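Local coordinates for CDP-glucose-4,6-dehydratase (Yersinia pseudotuberculosis, PDB 1RKX), which probably uses bound NAD to catalyse the dehydration of CDP-D-glucose to its 4-keto-6-deoxy derivative, at residues P178-R192 and L249-F262. Numbering follows the deposited sequence.
Sequences PANYGQHGTAVATVR and LYTDGAEYAEGWNF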
loop_
_atom_site.group_PDB
_atom_site.type_symbol
_atom_site.label_atom_id
_atom_site.label_comp_id
_atom_site.label_asym_id
_atom_site.label_seq_id
_atom_site.Cartn_x
_atom_site.Cartn_y
_atom_site.Cartn_z
ATOM N N PRO C 178 14.667 -20.211 -5.981
ATOM C CA PRO C 178 16.029 -19.859 -5.569
ATOM C C PRO C 178 16.586 -20.859 -4.561
ATOM O O PRO C 178 17.773 -21.185 -4.581
ATOM C CB PRO C 178 15.853 -18.467 -4.968
ATOM C CG PRO C 178 14.761 -17.891 -5.810
ATOM C CD PRO C 178 13.775 -19.041 -5.877
ATOM N N ALA C 179 15.712 -21.347 -3.689
ATOM C CA ALA C 179 16.099 -22.306 -2.664
ATOM C C ALA C 179 16.625 -23.605 -3.258
ATOM O O ALA C 179 17.322 -24.361 -2.587
ATOM C CB ALA C 179 14.917 -22.599 -1.756
ATOM N N ASN C 180 16.287 -23.869 -4.516
ATOM C CA ASN C 180 16.733 -25.094 -5.173
ATOM C C ASN C 180 17.662 -24.826 -6.347
ATOM O O ASN C 180 17.893 -25.709 -7.169
ATOM C CB ASN C 180 15.527 -25.894 -5.671
ATOM C CG ASN C 180 14.653 -26.397 -4.541
ATOM O OD1 ASN C 180 13.660 -27.089 -4.772
ATOM N ND2 ASN C 180 15.017 -26.054 -3.310
ATOM N N TYR C 181 18.192 -23.610 -6.427
ATOM C CA TYR C 181 19.080 -23.249 -7.525
ATOM C C TYR C 181 20.217 -24.252 -7.702
ATOM O O TYR C 181 20.604 -24.571 -8.827
ATOM C CB TYR C 181 19.670 -21.859 -7.297
ATOM C CG TYR C 181 20.553 -21.397 -8.433
ATOM C CD1 TYR C 181 20.001 -20.932 -9.630
ATOM C CD2 TYR C 181 21.947 -21.446 -8.321
ATOM C CE1 TYR C 181 20.816 -20.527 -10.689
ATOM C CE2 TYR C 181 22.768 -21.047 -9.368
ATOM C CZ TYR C 181 22.200 -20.589 -10.550
ATOM O OH TYR C 181 23.016 -20.199 -11.591
ATOM N N GLY C 182 20.744 -24.747 -6.587
ATOM C CA GLY C 182 21.833 -25.704 -6.645
ATOM C C GLY C 182 21.476 -26.961 -7.410
ATOM O O GLY C 182 22.352 -27.744 -7.760
ATOM N N GLN C 183 20.189 -27.154 -7.679
ATOM C CA GLN C 183 19.743 -28.338 -8.400
ATOM C C GLN C 183 19.405 -28.042 -9.861
ATOM O O GLN C 183 19.974 -28.650 -10.767
ATOM C CB GLN C 183 18.526 -28.944 -7.701
ATOM C CG GLN C 183 18.642 -28.979 -6.184
ATOM C CD GLN C 183 17.472 -29.686 -5.524
ATOM O OE1 GLN C 183 16.314 -29.450 -5.869
ATOM N NE2 GLN C 183 17.769 -30.552 -4.560
ATOM N N HIS C 184 18.484 -27.107 -10.090
ATOM C CA HIS C 184 18.075 -26.762 -11.449
ATOM C C HIS C 184 19.012 -25.779 -12.141
ATOM O O HIS C 184 19.204 -25.847 -13.354
ATOM C CB HIS C 184 16.636 -26.215 -11.446
ATOM C CG HIS C 184 16.445 -24.997 -10.593
ATOM N ND1 HIS C 184 16.786 -23.730 -11.016
ATOM C CD2 HIS C 184 15.945 -24.854 -9.343
ATOM C CE1 HIS C 184 16.502 -22.859 -10.064
ATOM N NE2 HIS C 184 15.990 -23.515 -9.038
ATOM N N GLY C 185 19.581 -24.860 -11.370
ATOM C CA GLY C 185 20.508 -23.885 -11.922
ATOM C C GLY C 185 19.929 -22.850 -12.872
ATOM O O GLY C 185 20.667 -22.222 -13.624
ATOM N N THR C 186 18.616 -22.649 -12.837
ATOM C CA THR C 186 17.989 -21.681 -13.733
ATOM C C THR C 186 17.566 -20.405 -13.005
ATOM O O THR C 186 16.814 -20.459 -12.034
ATOM C CB THR C 186 16.747 -22.293 -14.415
ATOM O OG1 THR C 186 17.112 -23.529 -15.050
ATOM C CG2 THR C 186 16.189 -21.339 -15.465
ATOM N N ALA C 187 18.062 -19.262 -13.479
ATOM C CA ALA C 187 17.738 -17.963 -12.895
ATOM C C ALA C 187 16.766 -17.273 -13.851
ATOM O O ALA C 187 17.143 -16.887 -14.954
ATOM C CB ALA C 187 19.009 -17.128 -12.729
ATOM N N VAL C 188 15.520 -17.121 -13.415
ATOM C CA VAL C 188 14.469 -16.527 -14.242
ATOM C C VAL C 188 14.043 -15.120 -13.824
ATOM O O VAL C 188 13.729 -14.875 -12.660
ATOM C CB VAL C 188 13.219 -17.429 -14.232
ATOM C CG1 VAL C 188 12.166 -16.884 -15.203
ATOM C CG2 VAL C 188 13.608 -18.857 -14.597
ATOM N N ALA C 189 14.011 -14.203 -14.788
ATOM C CA ALA C 189 13.624 -12.826 -14.510
ATOM C C ALA C 189 12.694 -12.258 -15.578
ATOM O O ALA C 189 12.571 -12.809 -16.672
ATOM C CB ALA C 189 14.872 -11.951 -14.411
ATOM N N THR C 190 12.020 -11.163 -15.242
ATOM C CA THR C 190 11.164 -10.484 -16.203
ATOM C C THR C 190 11.711 -9.071 -16.342
ATOM O O THR C 190 12.300 -8.530 -15.401
ATOM C CB THR C 190 9.676 -10.417 -15.760
ATOM O OG1 THR C 190 9.577 -9.846 -14.448
ATOM C CG2 THR C 190 9.054 -11.809 -15.772
ATOM N N VAL C 191 11.546 -8.485 -17.522
ATOM C CA VAL C 191 12.017 -7.130 -17.764
ATOM C C VAL C 191 10.859 -6.298 -18.303
ATOM O O VAL C 191 10.113 -6.724 -19.185
ATOM C CB VAL C 191 13.226 -7.106 -18.741
ATOM C CG1 VAL C 191 14.430 -7.750 -18.068
ATOM C CG2 VAL C 191 12.894 -7.831 -20.035
ATOM N N ARG C 192 10.717 -5.102 -17.752
ATOM C CA ARG C 192 9.628 -4.210 -18.108
ATOM C C ARG C 192 10.141 -2.905 -18.701
ATOM O O ARG C 192 10.883 -2.168 -18.049
ATOM C CB ARG C 192 8.800 -3.944 -16.845
ATOM C CG ARG C 192 8.409 -5.237 -16.124
ATOM C CD ARG C 192 8.081 -5.026 -14.647
ATOM N NE ARG C 192 7.836 -6.298 -13.963
ATOM C CZ ARG C 192 7.663 -6.426 -12.655
ATOM N NH1 ARG C 192 7.713 -5.362 -11.869
ATOM N NH2 ARG C 192 7.426 -7.621 -12.131
ATOM N N LEU C 249 22.402 -13.003 -14.215
ATOM C CA LEU C 249 21.607 -14.191 -13.912
ATOM C C LEU C 249 22.468 -15.431 -14.150
ATOM O O LEU C 249 22.411 -16.400 -13.394
ATOM C CB LEU C 249 20.373 -14.253 -14.819
ATOM C CG LEU C 249 19.239 -13.264 -14.531
ATOM C CD1 LEU C 249 18.288 -13.215 -15.722
ATOM C CD2 LEU C 249 18.517 -13.669 -13.261
ATOM N N TYR C 250 23.262 -15.385 -15.213
ATOM C CA TYR C 250 24.124 -16.502 -15.578
ATOM C C TYR C 250 25.237 -16.727 -14.557
ATOM O O TYR C 250 25.380 -17.824 -14.011
ATOM C CB TYR C 250 24.746 -16.247 -16.955
ATOM C CG TYR C 250 25.512 -17.425 -17.525
ATOM C CD1 TYR C 250 24.955 -18.227 -18.518
ATOM C CD2 TYR C 250 26.793 -17.742 -17.066
ATOM C CE1 TYR C 250 25.648 -19.313 -19.046
ATOM C CE2 TYR C 250 27.496 -18.832 -17.583
ATOM C CZ TYR C 250 26.918 -19.611 -18.572
ATOM O OH TYR C 250 27.607 -20.688 -19.088
ATOM N N THR C 251 26.006 -15.676 -14.297
ATOM C CA THR C 251 27.135 -15.757 -13.378
ATOM C C THR C 251 26.808 -15.731 -11.892
ATOM O O THR C 251 27.372 -16.509 -11.130
ATOM C CB THR C 251 28.144 -14.634 -13.659
ATOM O OG1 THR C 251 27.557 -13.376 -13.312
ATOM C CG2 THR C 251 28.526 -14.619 -15.133
ATOM N N ASP C 252 25.907 -14.847 -11.473
ATOM C CA ASP C 252 25.568 -14.751 -10.056
ATOM C C ASP C 252 24.398 -15.623 -9.619
ATOM O O ASP C 252 24.397 -16.139 -8.503
ATOM C CB ASP C 252 25.315 -13.292 -9.667
ATOM C CG ASP C 252 26.557 -12.432 -9.818
ATOM O OD1 ASP C 252 27.672 -12.990 -9.765
ATOM O OD2 ASP C 252 26.423 -11.199 -9.978
ATOM N N GLY C 253 23.396 -15.777 -10.478
ATOM C CA GLY C 253 22.280 -16.635 -10.129
ATOM C C GLY C 253 20.946 -16.038 -9.715
ATOM O O GLY C 253 20.550 -14.955 -10.157
ATOM N N ALA C 254 20.254 -16.776 -8.851
ATOM C CA ALA C 254 18.930 -16.420 -8.348
ATOM C C ALA C 254 18.798 -15.047 -7.709
ATOM O O ALA C 254 17.691 -14.510 -7.611
ATOM C CB ALA C 254 18.453 -17.487 -7.368
ATOM N N GLU C 255 19.913 -14.483 -7.260
ATOM C CA GLU C 255 19.893 -13.166 -6.639
ATOM C C GLU C 255 19.224 -12.145 -7.559
ATOM O O GLU C 255 18.644 -11.162 -7.098
ATOM C CB GLU C 255 21.323 -12.719 -6.314
ATOM C CG GLU C 255 21.461 -11.238 -5.982
ATOM C CD GLU C 255 22.867 -10.861 -5.547
ATOM O OE1 GLU C 255 23.836 -11.313 -6.194
ATOM O OE2 GLU C 255 23.003 -10.104 -4.562
ATOM N N TYR C 256 19.298 -12.385 -8.860
ATOM C CA TYR C 256 18.711 -11.463 -9.819
ATOM C C TYR C 256 17.432 -11.963 -10.481
ATOM O O TYR C 256 16.914 -11.317 -11.391
ATOM C CB TYR C 256 19.744 -11.110 -10.888
ATOM C CG TYR C 256 20.967 -10.433 -10.314
ATOM C CD1 TYR C 256 22.051 -11.180 -9.849
ATOM C CD2 TYR C 256 21.016 -9.046 -10.180
ATOM C CE1 TYR C 256 23.153 -10.559 -9.264
ATOM C CE2 TYR C 256 22.112 -8.415 -9.595
ATOM C CZ TYR C 256 23.177 -9.175 -9.139
ATOM O OH TYR C 256 24.258 -8.547 -8.559
ATOM N N ALA C 257 16.925 -13.099 -10.018
ATOM C CA ALA C 257 15.710 -13.694 -10.574
ATOM C C ALA C 257 14.444 -13.004 -10.057
ATOM O O ALA C 257 13.704 -13.558 -9.243
ATOM C CB ALA C 257 15.671 -15.197 -10.252
ATOM N N GLU C 258 14.201 -11.791 -10.544
ATOM C CA GLU C 258 13.035 -11.009 -10.141
ATOM C C GLU C 258 12.601 -10.152 -11.325
ATOM O O GLU C 258 13.019 -10.389 -12.458
ATOM C CB GLU C 258 13.383 -10.078 -8.973
ATOM C CG GLU C 258 14.491 -10.574 -8.067
ATOM C CD GLU C 258 14.792 -9.618 -6.931
ATOM O OE1 GLU C 258 14.831 -8.391 -7.178
ATOM O OE2 GLU C 258 14.998 -10.095 -5.795
ATOM N N GLY C 259 11.763 -9.152 -11.055
ATOM C CA GLY C 259 11.298 -8.262 -12.107
ATOM C C GLY C 259 12.147 -7.001 -12.150
ATOM O O GLY C 259 12.583 -6.514 -11.104
ATOM N N TRP C 260 12.365 -6.456 -13.347
ATOM C CA TRP C 260 13.201 -5.268 -13.507
ATOM C C TRP C 260 12.670 -4.228 -14.491
ATOM O O TRP C 260 12.317 -4.559 -15.618
ATOM C CB TRP C 260 14.602 -5.673 -13.979
ATOM C CG TRP C 260 15.296 -6.648 -13.092
ATOM C CD1 TRP C 260 15.093 -7.997 -13.037
ATOM C CD2 TRP C 260 16.288 -6.347 -12.108
ATOM N NE1 TRP C 260 15.901 -8.558 -12.076
ATOM C CE2 TRP C 260 16.644 -7.568 -11.489
ATOM C CE3 TRP C 260 16.912 -5.164 -11.685
ATOM C CZ2 TRP C 260 17.600 -7.641 -10.466
ATOM C CZ3 TRP C 260 17.864 -5.234 -10.666
ATOM C CH2 TRP C 260 18.197 -6.469 -10.068
ATOM N N ASN C 261 12.654 -2.969 -14.057
ATOM C CA ASN C 261 12.211 -1.843 -14.879
ATOM C C ASN C 261 13.386 -1.221 -15.636
ATOM O O ASN C 261 14.467 -1.038 -15.074
ATOM C CB ASN C 261 11.636 -0.719 -14.010
ATOM C CG ASN C 261 10.264 -1.026 -13.446
ATOM O OD1 ASN C 261 9.818 -0.352 -12.518
ATOM N ND2 ASN C 261 9.583 -2.012 -14.003
ATOM N N PHE C 262 13.164 -0.867 -16.896
ATOM C CA PHE C 262 14.183 -0.186 -17.687
ATOM C C PHE C 262 13.504 0.958 -18.424
ATOM O O PHE C 262 12.497 0.766 -19.113
ATOM C CB PHE C 262 14.877 -1.131 -18.677
ATOM C CG PHE C 262 15.732 -2.182 -18.018
ATOM C CD1 PHE C 262 15.263 -3.479 -17.865
ATOM C CD2 PHE C 262 17.003 -1.869 -17.537
ATOM C CE1 PHE C 262 16.041 -4.455 -17.248
ATOM C CE2 PHE C 262 17.794 -2.841 -16.914
ATOM C CZ PHE C 262 17.314 -4.131 -16.771
HETATM O O HOH W 1 22.176 -19.015 -13.618
HETATM O O HOH W 2 25.549 -18.800 -11.078
#
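Thr190 and Arg192 hydrogen-bond through their backbones to residues 258-262 in a parallel ladder. Thr190 N donates to Glu258 O and Trp260 N to Thr190 O; Arg192 N reaches Trp260 O at 2.7 Å, nearly straight (165°), and Phe262 N closes on Arg192 O. On one face of this ladder Gly259 lacks a side chain, leaving space for Thr190 OG1, 3.3 Å from Gly259 CA, and for the Arg192 guanidinium, which lays one face over that CA. Glu165 meets Thr190 OG1 by a hydrogen bond and Arg192 NE by a salt bridge; Arg192 NH1 hydrogen-bonds to Tyr136 OH. The pairing adds the last strand of the seven-stranded parallel Rossmann sheet of this SDR enzyme, beside strand 187-192, whose Val191 side chain lies about 8 Å from NAD. Apolar contacts occupy the other face. Val191 CG1 meets the ring edge of Phe262 at CE1 (3.8 Å), while small Ala187 and Ala189 admit the two methyls of Leu249, CD2 lying 3.5 Å from Ala187 CB. Trp260 NE1 donates to Tyr256 O (3.0 Å), which lies in the indole plane. Ahead of strand 187-192, Tyr181 has CG anti to its N (chi1 -177°), bringing the phenol alongside Gly253, where phi is positive and a CB would sit tight against the ring. One water links Tyr181 OH to Leu249 O and a second to Tyr250 O, while Lys125 is its strongest polar partner.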